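Local coordinates for protein chloride intracellular channel exc-4 (Caenorhabditis elegans, PDB 2YV9) that may insert into membranes and form chloride ion channels, and is required to regulate lumen size as the excretory canal grows, at residues 95-98 with 99-103; 132-135 with 136-140; 146-150 with 151-155; 173-177 with 178-182; 193-196 with 197-201. One frame throughout, in Å; residues are numbered along the deposited sequence.

Overall arrangement
All five contacts are local, three in helices and two where a helix ends or a loop turns. Interaction 1 lies on helix 94-107 of the thioredoxin-like N-terminal domain, where the side chain of I97 comes about 5 Å from a calcium ion; the other four belong to the helical C-terminal part of the GST fold. Interaction 5 is the most central, its centre about 4 Å from the centre of the chain and its nearest atoms about 5 Å from interaction 1. Interactions 2 and 3 touch: K137 NZ lies 2.8 Å from S148 O, and F133 and F140 pack on L153. Interaction 4 meets interaction 5 through Y182 and M196. The centres of interactions 1 and 3 are 43 Å apart.

Interaction 1 of 5, residues 95-98 with 99-103; sequences REIE and GRIFH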
# COMPACT_ATOMS: atom_id res chain seq x y z
N ARG A 95 1.43 -0.61 5.17
CA ARG A 95 1.76 -1.24 6.47
C ARG A 95 2.56 -0.24 7.36
O ARG A 95 2.33 -0.14 8.57
CB ARG A 95 2.60 -2.53 6.26
CG ARG A 95 1.81 -3.64 5.58
CD ARG A 95 2.71 -4.78 5.11
NE ARG A 95 3.56 -4.37 3.98
CZ ARG A 95 4.63 -5.03 3.56
NH1 ARG A 95 4.96 -6.21 4.08
NH2 ARG A 95 5.33 -4.57 2.52
N GLU A 96 3.51 0.45 6.76
CA GLU A 96 4.36 1.44 7.43
C GLU A 96 3.54 2.64 7.94
O GLU A 96 3.70 3.07 9.09
CB GLU A 96 5.43 1.94 6.46
CG GLU A 96 6.43 0.89 6.01
CD GLU A 96 7.33 1.39 4.85
OE1 GLU A 96 6.96 2.32 4.10
OE2 GLU A 96 8.43 0.84 4.71
N ILE A 97 2.64 3.15 7.10
CA ILE A 97 1.83 4.33 7.47
C ILE A 97 0.94 3.93 8.62
O ILE A 97 0.90 4.62 9.65
CB ILE A 97 0.98 4.85 6.28
CG1 ILE A 97 1.90 5.29 5.12
CG2 ILE A 97 0.03 5.97 6.67
CD1 ILE A 97 1.12 5.52 3.79
N GLU A 98 0.25 2.81 8.50
CA GLU A 98 -0.65 2.37 9.59
C GLU A 98 0.14 2.14 10.87
O GLU A 98 -0.32 2.48 11.96
CB GLU A 98 -1.34 1.08 9.27
CG GLU A 98 -2.42 0.70 10.26
CD GLU A 98 -3.07 -0.60 9.86
OE1 GLU A 98 -4.16 -0.55 9.28
OE2 GLU A 98 -2.48 -1.68 10.02
N GLY A 99 1.32 1.52 10.72
CA GLY A 99 2.21 1.20 11.87
C GLY A 99 2.57 2.44 12.67
O GLY A 99 2.55 2.45 13.92
N ARG A 100 2.90 3.49 11.97
CA ARG A 100 3.30 4.74 12.64
C ARG A 100 2.09 5.38 13.35
O ARG A 100 2.18 5.86 14.49
CB ARG A 100 3.95 5.72 11.67
CG ARG A 100 4.40 7.05 12.33
CD ARG A 100 5.38 6.82 13.52
NE ARG A 100 5.80 8.13 14.01
CZ ARG A 100 5.95 8.47 15.29
NH1 ARG A 100 5.73 7.59 16.26
NH2 ARG A 100 6.30 9.72 15.61
N ILE A 101 0.93 5.37 12.69
CA ILE A 101 -0.28 5.97 13.29
C ILE A 101 -0.72 5.12 14.48
O ILE A 101 -1.13 5.66 15.51
CB ILE A 101 -1.40 6.16 12.24
CG1 ILE A 101 -0.91 6.99 11.04
CG2 ILE A 101 -2.66 6.79 12.90
CD1 ILE A 101 -1.91 6.97 9.86
N PHE A 102 -0.63 3.79 14.37
CA PHE A 102 -0.97 2.85 15.44
C PHE A 102 -0.10 3.12 16.66
O PHE A 102 -0.60 3.10 17.81
CB PHE A 102 -0.70 1.43 14.95
CG PHE A 102 -0.96 0.35 15.98
CD1 PHE A 102 -2.14 -0.35 15.95
CD2 PHE A 102 -0.01 0.03 16.92
CE1 PHE A 102 -2.40 -1.37 16.87
CE2 PHE A 102 -0.27 -0.96 17.86
CZ PHE A 102 -1.46 -1.66 17.81
N HIS A 103 1.19 3.37 16.41
CA HIS A 103 2.16 3.60 17.49
C HIS A 103 1.77 4.84 18.25
O HIS A 103 1.66 4.81 19.50
CB HIS A 103 3.59 3.76 16.95
CG HIS A 103 4.60 3.96 18.03
ND1 HIS A 103 4.85 5.20 18.59
CD2 HIS A 103 5.38 3.08 18.70
CE1 HIS A 103 5.76 5.07 19.54
NE2 HIS A 103 6.10 3.80 19.63
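I97 and I101 sit one helical turn apart, side by side and pointing the same way, with I97 CG2 3.9 Å from I101 CD1. In both residues CG1 lies opposite the carbonyl carbon; with this shared chi1 setting (-62° and -55°) CG2 of I97 is turned to the CD1 end of I101. I101 CG1 also rests 3.3 Å from I97 O, the oxygen that accepts the backbone bond of I101 N at 3.1 Å. The next turn is closed by F102 N to E98 O at 2.8 Å. There F102 CB packs against the same oxygen while the ring leads away to meet F113. Bonds from G99 N to R95 O and from R100 N to E96 O complete the ladder.

The ridge of isoleucines is buried: I97 faces F43, M82 and Y91, and I101 adds E46, L50 and F113. I97 also packs on P80, which with Q78 and T92 binds a calcium ion, the side chain of I97 about 5 Å from it. The charged chains leave in other directions and find partners farther off. R100 salt-bridges E84, E96 OE1 accepts from D93 N, and R95 reaches D93 as well as E42 and E98 of the second subunit. E98 returns that last bridge to R95 of the second subunit, so the pair is reciprocal across the contact with this second subunit of the assembly. With its apolar side on helix 38-52 and strands 81-84 and 89-91, this is a helix packed on the sheet of the thioredoxin-like domain of a GST fold.

Interaction 2 of 5, residues 132-135 with 136-140; sequences LFLR and AKVEF
Residues 132-135 run straight into 136-140 as the last turns of helix 117-140, and four consecutive backbone bonds join them, from A136 N to L132 O through E139 N to R135 O. Along one side R135 and E139, four residues apart, form a salt bridge: R135 NE gives its hydrogen to E139 OE2 at 2.7 Å with an N-H...O angle of 161°. The carboxylate oxygen lies close to the guanidinium plane and receives the bond on its anti lone pair, while the planes of the two groups stand 44° apart. E139 CG, placed beside the backbone N by chi1 (-60°), lies 3.1 Å from R135 O; the fold at chi2 then turns the carboxylate back to the arginine. A water bridges R135 NH2 and E139 OE2, both bonds weak. This i to i+4 ion pair, a common helix-surface motif, lies where a second subunit of the crystal assembly packs: K72 of that subunit salt-bridges E139 OE2, and its N73 takes a hydrogen bond from R135 NH1. On another side F133 and K137 run alongside each other. K137 CB lies over one face of the ring and K137 CD is 4.0 Å from F133 CZ, before the chain bends at its end to bring NZ to D141 and S148 O. L134 and V138 likewise point the same way, with L134 CD1 4.0 Å from V138 CG2; L134 goes on to pack on I205 and L210 of helix 190-210.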
# COMPACT_ATOMS: atom_id res chain seq x y z
N LEU A 132 -18.38 -5.68 -8.15
CA LEU A 132 -18.98 -6.61 -9.14
C LEU A 132 -20.18 -5.98 -9.85
O LEU A 132 -20.31 -6.08 -11.09
CB LEU A 132 -19.39 -7.93 -8.52
CG LEU A 132 -18.18 -8.72 -8.02
CD1 LEU A 132 -18.61 -9.90 -7.10
CD2 LEU A 132 -17.34 -9.24 -9.19
N PHE A 133 -21.06 -5.33 -9.10
CA PHE A 133 -22.27 -4.76 -9.68
C PHE A 133 -21.90 -3.56 -10.59
O PHE A 133 -22.42 -3.40 -11.71
CB PHE A 133 -23.23 -4.26 -8.60
CG PHE A 133 -24.50 -3.69 -9.15
CD1 PHE A 133 -25.23 -4.37 -10.11
CD2 PHE A 133 -24.97 -2.43 -8.75
CE1 PHE A 133 -26.39 -3.82 -10.64
CE2 PHE A 133 -26.10 -1.88 -9.28
CZ PHE A 133 -26.82 -2.55 -10.23
N LEU A 134 -20.95 -2.76 -10.11
CA LEU A 134 -20.48 -1.61 -10.91
C LEU A 134 -20.00 -2.12 -12.25
O LEU A 134 -20.40 -1.60 -13.31
CB LEU A 134 -19.43 -0.84 -10.15
CG LEU A 134 -18.66 0.23 -10.92
CD1 LEU A 134 -19.57 1.39 -11.33
CD2 LEU A 134 -17.47 0.64 -10.04
N ARG A 135 -19.12 -3.10 -12.24
CA ARG A 135 -18.57 -3.61 -13.49
C ARG A 135 -19.69 -4.28 -14.34
O ARG A 135 -19.78 -4.05 -15.56
CB ARG A 135 -17.44 -4.58 -13.22
CG ARG A 135 -16.93 -5.33 -14.46
CD ARG A 135 -16.21 -4.34 -15.39
NE ARG A 135 -15.50 -4.97 -16.51
CZ ARG A 135 -14.36 -5.65 -16.40
NH1 ARG A 135 -13.82 -5.88 -15.22
NH2 ARG A 135 -13.79 -6.16 -17.48
N ALA A 136 -20.55 -5.10 -13.71
CA ALA A 136 -21.59 -5.82 -14.49
C ALA A 136 -22.56 -4.83 -15.13
O ALA A 136 -22.92 -4.98 -16.31
CB ALA A 136 -22.34 -6.76 -13.59
N LYS A 137 -22.99 -3.80 -14.40
CA LYS A 137 -23.99 -2.91 -14.95
C LYS A 137 -23.39 -2.02 -16.04
O LYS A 137 -24.02 -1.77 -17.11
CB LYS A 137 -24.68 -2.05 -13.90
CG LYS A 137 -26.01 -1.53 -14.45
CD LYS A 137 -26.55 -0.42 -13.60
CE LYS A 137 -27.91 -0.03 -14.09
NZ LYS A 137 -27.82 0.92 -15.19
N VAL A 138 -22.17 -1.57 -15.77
CA VAL A 138 -21.46 -0.72 -16.79
C VAL A 138 -21.31 -1.45 -18.11
O VAL A 138 -21.51 -0.89 -19.20
CB VAL A 138 -20.08 -0.22 -16.28
CG1 VAL A 138 -19.16 0.25 -17.43
CG2 VAL A 138 -20.30 0.89 -15.25
N GLU A 139 -20.95 -2.72 -18.03
CA GLU A 139 -20.79 -3.52 -19.26
C GLU A 139 -22.16 -3.82 -19.90
O GLU A 139 -22.31 -3.87 -21.14
CB GLU A 139 -20.04 -4.82 -18.97
CG GLU A 139 -18.65 -4.63 -18.40
CD GLU A 139 -17.55 -4.25 -19.41
OE1 GLU A 139 -17.83 -4.07 -20.62
OE2 GLU A 139 -16.37 -4.18 -18.97
N PHE A 140 -23.17 -4.01 -19.08
CA PHE A 140 -24.51 -4.29 -19.60
C PHE A 140 -25.04 -3.08 -20.36
O PHE A 140 -25.76 -3.22 -21.39
CB PHE A 140 -25.46 -4.62 -18.45
CG PHE A 140 -26.80 -5.04 -18.90
CD1 PHE A 140 -26.95 -6.25 -19.59
CD2 PHE A 140 -27.91 -4.25 -18.71
CE1 PHE A 140 -28.20 -6.65 -20.03
CE2 PHE A 140 -29.15 -4.65 -19.14
CZ PHE A 140 -29.29 -5.84 -19.80
O HOH W 1 -15.44 -7.31 -19.72

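Interaction 3 of 5, residues 146-150 with 151-155; sequences EPSRV and EDLPA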
# COMPACT_ATOMS: atom_id res chain seq x y z
N GLU A 146 -29.68 5.48 -23.10
CA GLU A 146 -30.30 5.53 -21.77
C GLU A 146 -29.88 4.27 -21.01
O GLU A 146 -30.06 3.18 -21.52
CB GLU A 146 -31.82 5.61 -21.91
CG GLU A 146 -32.60 5.81 -20.61
CD GLU A 146 -32.24 7.11 -19.89
OE1 GLU A 146 -31.91 8.11 -20.58
OE2 GLU A 146 -32.27 7.14 -18.64
N PRO A 147 -29.28 4.43 -19.81
CA PRO A 147 -28.90 3.25 -19.02
C PRO A 147 -30.13 2.48 -18.58
O PRO A 147 -31.24 3.02 -18.49
CB PRO A 147 -28.19 3.86 -17.79
CG PRO A 147 -28.64 5.27 -17.74
CD PRO A 147 -28.88 5.69 -19.16
N SER A 148 -29.92 1.21 -18.29
CA SER A 148 -30.98 0.37 -17.76
C SER A 148 -31.37 0.80 -16.35
O SER A 148 -30.54 1.32 -15.60
CB SER A 148 -30.49 -1.03 -17.69
OG SER A 148 -29.22 -1.08 -17.02
N ARG A 149 -32.62 0.55 -16.01
CA ARG A 149 -33.05 0.70 -14.63
C ARG A 149 -32.65 -0.55 -13.91
O ARG A 149 -32.72 -1.65 -14.45
CB ARG A 149 -34.56 0.85 -14.58
CG ARG A 149 -35.09 2.12 -15.21
CD ARG A 149 -36.58 2.34 -14.86
NE ARG A 149 -37.39 1.18 -15.26
CZ ARG A 149 -38.62 0.92 -14.81
NH1 ARG A 149 -39.24 1.74 -13.95
NH2 ARG A 149 -39.25 -0.17 -15.23
N VAL A 150 -32.28 -0.42 -12.62
CA VAL A 150 -31.93 -1.63 -11.87
C VAL A 150 -33.08 -2.66 -11.84
O VAL A 150 -32.84 -3.87 -11.93
CB VAL A 150 -31.55 -1.23 -10.44
CG1 VAL A 150 -31.52 -2.46 -9.48
CG2 VAL A 150 -30.23 -0.44 -10.45
N GLU A 151 -34.33 -2.19 -11.73
CA GLU A 151 -35.49 -3.09 -11.66
C GLU A 151 -35.68 -3.90 -12.94
O GLU A 151 -36.27 -4.98 -12.89
CB GLU A 151 -36.77 -2.29 -11.34
CG GLU A 151 -37.20 -1.33 -12.42
CD GLU A 151 -38.34 -0.44 -11.97
OE1 GLU A 151 -39.44 -0.96 -11.69
OE2 GLU A 151 -38.12 0.80 -11.90
N ASP A 152 -35.15 -3.42 -14.06
CA ASP A 152 -35.22 -4.15 -15.34
C ASP A 152 -34.04 -5.07 -15.64
O ASP A 152 -33.96 -5.62 -16.74
CB ASP A 152 -35.37 -3.17 -16.52
CG ASP A 152 -36.57 -2.28 -16.37
OD1 ASP A 152 -37.56 -2.75 -15.79
OD2 ASP A 152 -36.51 -1.11 -16.85
N LEU A 153 -33.14 -5.27 -14.69
CA LEU A 153 -31.92 -6.01 -15.00
C LEU A 153 -32.16 -7.49 -14.99
O LEU A 153 -32.92 -7.98 -14.15
CB LEU A 153 -30.83 -5.71 -13.97
CG LEU A 153 -30.25 -4.30 -14.04
CD1 LEU A 153 -29.36 -4.04 -12.84
CD2 LEU A 153 -29.47 -4.13 -15.39
N PRO A 154 -31.49 -8.23 -15.90
CA PRO A 154 -31.62 -9.69 -15.90
C PRO A 154 -30.93 -10.30 -14.68
O PRO A 154 -30.04 -9.67 -14.10
CB PRO A 154 -30.90 -10.10 -17.20
CG PRO A 154 -29.86 -9.04 -17.37
CD PRO A 154 -30.52 -7.77 -16.91
N ALA A 155 -31.30 -11.52 -14.29
CA ALA A 155 -30.84 -12.05 -13.02
C ALA A 155 -29.32 -12.06 -12.79
O ALA A 155 -28.86 -11.83 -11.68
CB ALA A 155 -31.40 -13.45 -12.78
O HOH W 2 -34.37 -0.38 -18.01
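R149 is held by two acids at once, E151 over one face of its guanidinium and D152 at its edge. The carboxylate of E151 is stacked on the arginine, the planes 27° apart, with E151 CD offset toward the rim. E151 OE2 lies over the face, a very short 2.5 Å from R149 NH1, in a salt bridge. The grip on D152 is side-on and uses two nitrogens: R149 NE bonds OD2 of D152 at 2.9 Å, close to the guanidinium plane but from above the carboxylate, and R149 NH2 meets D152 OD1 at 3.1 Å on its syn lone pair. A bend at chi3 (-56°) turns the end of the arginine toward both acids, while E151 CG, between its backbone N and carbonyl carbon (chi1 66°), carries the extended chain back over the guanidinium. A water joins R149 N to D152 OD2.

The network spans a short 3-10 turn in the loop linking helix 117-140 to helix 155-178 of the GST-type C-terminal domain, a turn closed by the bonds of D152 N to R149 O and of L153 N to V150 O, the latter 3.1 Å long. Beneath the turn L153 is buried: its CD2 lies 3.5 Å from S148 OG and its CD1 3.7 Å from V150 CA. Its other neighbours are F133 and F140 of helix 117-140 and K158. Replaced by an alanine, L153 would lose its CD1 and CD2 branches, which is likely to open a gap between the turn and F133 and F140. S148 OG is hydrogen-bonded to D141, just past the same helix.

Interaction 4 of 5, residues 173-177 with 178-182; sequences QLLSE and RKSRY
Helix 155-178 ends here, with R178 N bonded to L174 O and K179 N to L175 O, both at 2.9 Å, before K179 turns to positive phi (55°) and the chain leaves the helix. R178 and L174 share one flank. The arginine runs extended from CG to NE over the leucine: L174 CD1 is 3.4 Å from R178 NE, and L174 CD2 lies over the centre of one guanidinium face, 4.0 Å from its plane. The leucine branches thus support the flat group while its nitrogens are used farther on, NH2 in a salt bridge to D116 and NH1 bonding L183 O.

K179 curls back over the last turn. Its aliphatic chain passes S176 O, with CG 3.1 Å away, and the bend at chi4 (56°) brings NZ round to bond that same oxygen at 3.1 Å. The lysine thereby supplies a donor to a carbonyl at the C-terminal end of the helix, where its charge would be expected to suit the helix dipole. A water takes up part of the same role, donating to L175 O and to S180 O and so spanning the helix end and the loop. Just beyond, S180 OG donates to Y182 O at 2.6 Å, and L175 CD2 lies 4.1 Å from that Y182 oxygen.

L175 is buried against H220 and Y224 of helix 219-228. L174 and R178 lie on S118 of helix 117-140, and Y182 continues toward D192 and M196 of helix 190-210, its hydroxyl bonded to T231.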
# COMPACT_ATOMS: atom_id res chain seq x y z
N GLN A 173 -28.08 -4.42 10.48
CA GLN A 173 -28.42 -5.37 11.56
C GLN A 173 -27.38 -5.33 12.67
O GLN A 173 -27.73 -5.28 13.86
CB GLN A 173 -28.57 -6.78 10.99
CG GLN A 173 -29.88 -6.96 10.22
CD GLN A 173 -29.97 -8.30 9.46
OE1 GLN A 173 -29.95 -9.37 10.07
NE2 GLN A 173 -30.10 -8.23 8.12
N LEU A 174 -26.10 -5.33 12.29
CA LEU A 174 -25.02 -5.21 13.27
C LEU A 174 -25.09 -3.92 14.09
O LEU A 174 -24.93 -3.91 15.30
CB LEU A 174 -23.67 -5.27 12.55
CG LEU A 174 -22.43 -5.15 13.43
CD1 LEU A 174 -22.50 -6.23 14.56
CD2 LEU A 174 -21.19 -5.29 12.56
N LEU A 175 -25.35 -2.80 13.42
CA LEU A 175 -25.46 -1.55 14.10
C LEU A 175 -26.66 -1.50 15.02
O LEU A 175 -26.60 -0.87 16.09
CB LEU A 175 -25.55 -0.42 13.08
CG LEU A 175 -24.23 -0.07 12.39
CD1 LEU A 175 -24.54 0.78 11.10
CD2 LEU A 175 -23.20 0.70 13.29
N SER A 176 -27.74 -2.16 14.61
CA SER A 176 -28.95 -2.20 15.43
C SER A 176 -28.69 -2.97 16.71
O SER A 176 -29.09 -2.52 17.79
CB SER A 176 -30.12 -2.81 14.67
OG SER A 176 -29.78 -4.08 14.18
N GLU A 177 -28.06 -4.13 16.58
CA GLU A 177 -27.69 -4.89 17.78
C GLU A 177 -26.63 -4.22 18.65
O GLU A 177 -26.73 -4.25 19.88
CB GLU A 177 -27.36 -6.36 17.47
CG GLU A 177 -26.32 -6.66 16.41
CD GLU A 177 -26.67 -7.89 15.55
OE1 GLU A 177 -27.86 -8.30 15.55
OE2 GLU A 177 -25.78 -8.43 14.87
N ARG A 178 -25.63 -3.58 18.05
CA ARG A 178 -24.57 -2.90 18.81
C ARG A 178 -25.05 -1.63 19.50
O ARG A 178 -24.57 -1.28 20.58
CB ARG A 178 -23.36 -2.60 17.92
CG ARG A 178 -22.53 -3.81 17.65
CD ARG A 178 -21.17 -3.54 17.01
NE ARG A 178 -20.48 -4.83 16.84
CZ ARG A 178 -19.37 -5.05 16.15
NH1 ARG A 178 -18.76 -4.07 15.52
NH2 ARG A 178 -18.88 -6.30 16.10
N LYS A 179 -25.99 -0.93 18.88
CA LYS A 179 -26.49 0.36 19.34
C LYS A 179 -25.43 1.45 19.54
O LYS A 179 -25.63 2.42 20.27
CB LYS A 179 -27.34 0.16 20.61
CG LYS A 179 -28.39 -0.90 20.39
CD LYS A 179 -29.33 -1.08 21.56
CE LYS A 179 -30.58 -1.86 21.14
NZ LYS A 179 -30.26 -3.19 20.53
N SER A 180 -24.32 1.31 18.81
CA SER A 180 -23.16 2.19 18.88
C SER A 180 -23.17 3.31 17.83
O SER A 180 -23.78 3.17 16.79
CB SER A 180 -21.88 1.36 18.68
OG SER A 180 -21.97 0.55 17.56
N ARG A 181 -22.53 4.43 18.18
CA ARG A 181 -22.41 5.60 17.31
C ARG A 181 -21.54 5.27 16.11
O ARG A 181 -21.87 5.63 14.94
CB ARG A 181 -21.72 6.72 18.08
CG ARG A 181 -21.54 8.00 17.30
CD ARG A 181 -22.75 8.88 17.47
NE ARG A 181 -22.75 9.49 18.80
CZ ARG A 181 -23.83 9.98 19.43
NH1 ARG A 181 -25.04 9.95 18.86
NH2 ARG A 181 -23.69 10.50 20.64
N TYR A 182 -20.38 4.69 16.44
CA TYR A 182 -19.45 4.17 15.43
C TYR A 182 -19.63 2.65 15.32
O TYR A 182 -20.47 2.09 16.02
CB TYR A 182 -18.00 4.67 15.71
CG TYR A 182 -17.88 6.20 15.56
CD1 TYR A 182 -17.67 6.78 14.29
CD2 TYR A 182 -18.01 7.05 16.64
CE1 TYR A 182 -17.60 8.15 14.12
CE2 TYR A 182 -17.94 8.44 16.49
CZ TYR A 182 -17.73 8.99 15.21
OH TYR A 182 -17.65 10.35 15.02
O HOH W 3 -25.96 1.93 15.92

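Interaction 5 of 5, residues 193-196 with 197-201; sequences CELM and PRLHH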
# COMPACT_ATOMS: atom_id res chain seq x y z
N CYS A 193 -12.86 4.32 9.40
CA CYS A 193 -12.00 5.01 8.43
C CYS A 193 -12.04 4.25 7.08
O CYS A 193 -11.74 4.85 6.03
CB CYS A 193 -10.64 5.18 8.94
SG CYS A 193 -10.59 6.28 10.41
N GLU A 194 -12.47 2.98 7.10
CA GLU A 194 -12.63 2.15 5.90
C GLU A 194 -14.09 2.11 5.41
O GLU A 194 -14.38 2.30 4.22
CB GLU A 194 -12.13 0.75 6.17
CG GLU A 194 -10.64 0.78 6.50
CD GLU A 194 -10.12 -0.46 7.19
OE1 GLU A 194 -10.90 -1.42 7.40
OE2 GLU A 194 -8.89 -0.48 7.46
N LEU A 195 -15.01 1.87 6.32
CA LEU A 195 -16.45 1.74 5.92
C LEU A 195 -17.09 3.06 5.55
O LEU A 195 -17.90 3.09 4.65
CB LEU A 195 -17.24 1.14 7.11
CG LEU A 195 -18.69 0.79 6.82
CD1 LEU A 195 -18.78 -0.15 5.59
CD2 LEU A 195 -19.34 0.16 8.09
N MET A 196 -16.83 4.15 6.28
CA MET A 196 -17.61 5.35 6.00
C MET A 196 -17.27 5.86 4.57
O MET A 196 -18.17 6.12 3.78
CB MET A 196 -17.41 6.42 7.07
CG MET A 196 -18.05 6.04 8.40
SD MET A 196 -17.62 7.31 9.67
CE MET A 196 -19.00 7.02 10.82
N PRO A 197 -15.97 5.92 4.24
CA PRO A 197 -15.71 6.29 2.79
C PRO A 197 -16.34 5.32 1.78
O PRO A 197 -16.94 5.76 0.82
CB PRO A 197 -14.18 6.29 2.72
CG PRO A 197 -13.74 6.63 4.17
CD PRO A 197 -14.73 5.84 5.02
N ARG A 198 -16.31 4.01 2.05
CA ARG A 198 -16.92 3.03 1.15
C ARG A 198 -18.44 3.27 1.01
O ARG A 198 -19.02 3.25 -0.09
CB ARG A 198 -16.52 1.62 1.51
CG ARG A 198 -15.03 1.35 1.24
CD ARG A 198 -14.53 -0.01 1.79
NE ARG A 198 -13.17 -0.33 1.35
CZ ARG A 198 -12.09 0.37 1.67
NH1 ARG A 198 -12.20 1.39 2.52
NH2 ARG A 198 -10.91 0.06 1.17
N LEU A 199 -19.10 3.50 2.14
CA LEU A 199 -20.52 3.78 2.10
C LEU A 199 -20.83 5.02 1.28
O LEU A 199 -21.76 5.02 0.50
CB LEU A 199 -21.09 3.88 3.50
CG LEU A 199 -21.24 2.60 4.29
CD1 LEU A 199 -21.63 2.89 5.79
CD2 LEU A 199 -22.35 1.65 3.68
N HIS A 200 -20.05 6.08 1.49
CA HIS A 200 -20.30 7.34 0.79
C HIS A 200 -20.05 7.16 -0.70
O HIS A 200 -20.85 7.61 -1.53
CB HIS A 200 -19.37 8.41 1.29
CG HIS A 200 -19.68 9.76 0.73
ND1 HIS A 200 -20.91 10.38 0.89
CD2 HIS A 200 -18.94 10.58 -0.05
CE1 HIS A 200 -20.88 11.54 0.24
NE2 HIS A 200 -19.70 11.67 -0.34
N HIS A 201 -18.98 6.45 -1.06
CA HIS A 201 -18.73 6.09 -2.48
C HIS A 201 -19.95 5.35 -3.06
O HIS A 201 -20.44 5.64 -4.17
CB HIS A 201 -17.49 5.21 -2.68
CG HIS A 201 -16.19 5.93 -2.57
ND1 HIS A 201 -15.09 5.59 -3.32
CD2 HIS A 201 -15.84 7.03 -1.86
CE1 HIS A 201 -14.09 6.40 -3.01
NE2 HIS A 201 -14.52 7.30 -2.14
O HOH W 4 -11.43 4.28 3.27
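P197 meets C193 and M196 in the middle of helix 190-210, a central helix of the GST-type C-terminal domain, and kinks it. Having no N-H, the proline gives no bond to the turn before; its CG lies 3.3 Å from C193 O, and its CD is tight against M196 CB at 3.4 Å. The ring continues onto L38 and Q41 of helix 38-52 in the N-terminal domain.

R198 follows, and its backbone bond to E194 O is weak and long. The side chain adds a second donor to the same oxygen: it runs extended from CG to NE, then turns at chi4 (65°) to let NH1 bond E194 O at 2.9 Å, the oxygen lying near the guanidinium plane. The chain curls round that oxygen, with CG 3.2 Å from E194 O, and NH1 comes to it from the side of the C=O (110°). R198 also meets Y127 in a cation-pi contact. A leucine in its place lacks the NH1 donor and would probably leave E194 O more weakly held beside the kink and Y127 without its cationic partner.

L199 restores the regular helix, its N bonded to L195 O at 2.8 Å. Its CD1 touches L195 CG at 3.8 Å, the two leucines lying askew to each other and packing on L126 and Y224. H200 N bonds M196 O in turn, and its ring leads off to Y229, whose hydroxyl meets ND1. H201 likewise has ND1 bonded to Y248. Back at the kink, a water lies 2.8 Å from C193 O, probably donating to it, and weakly accepts from R198 NH1.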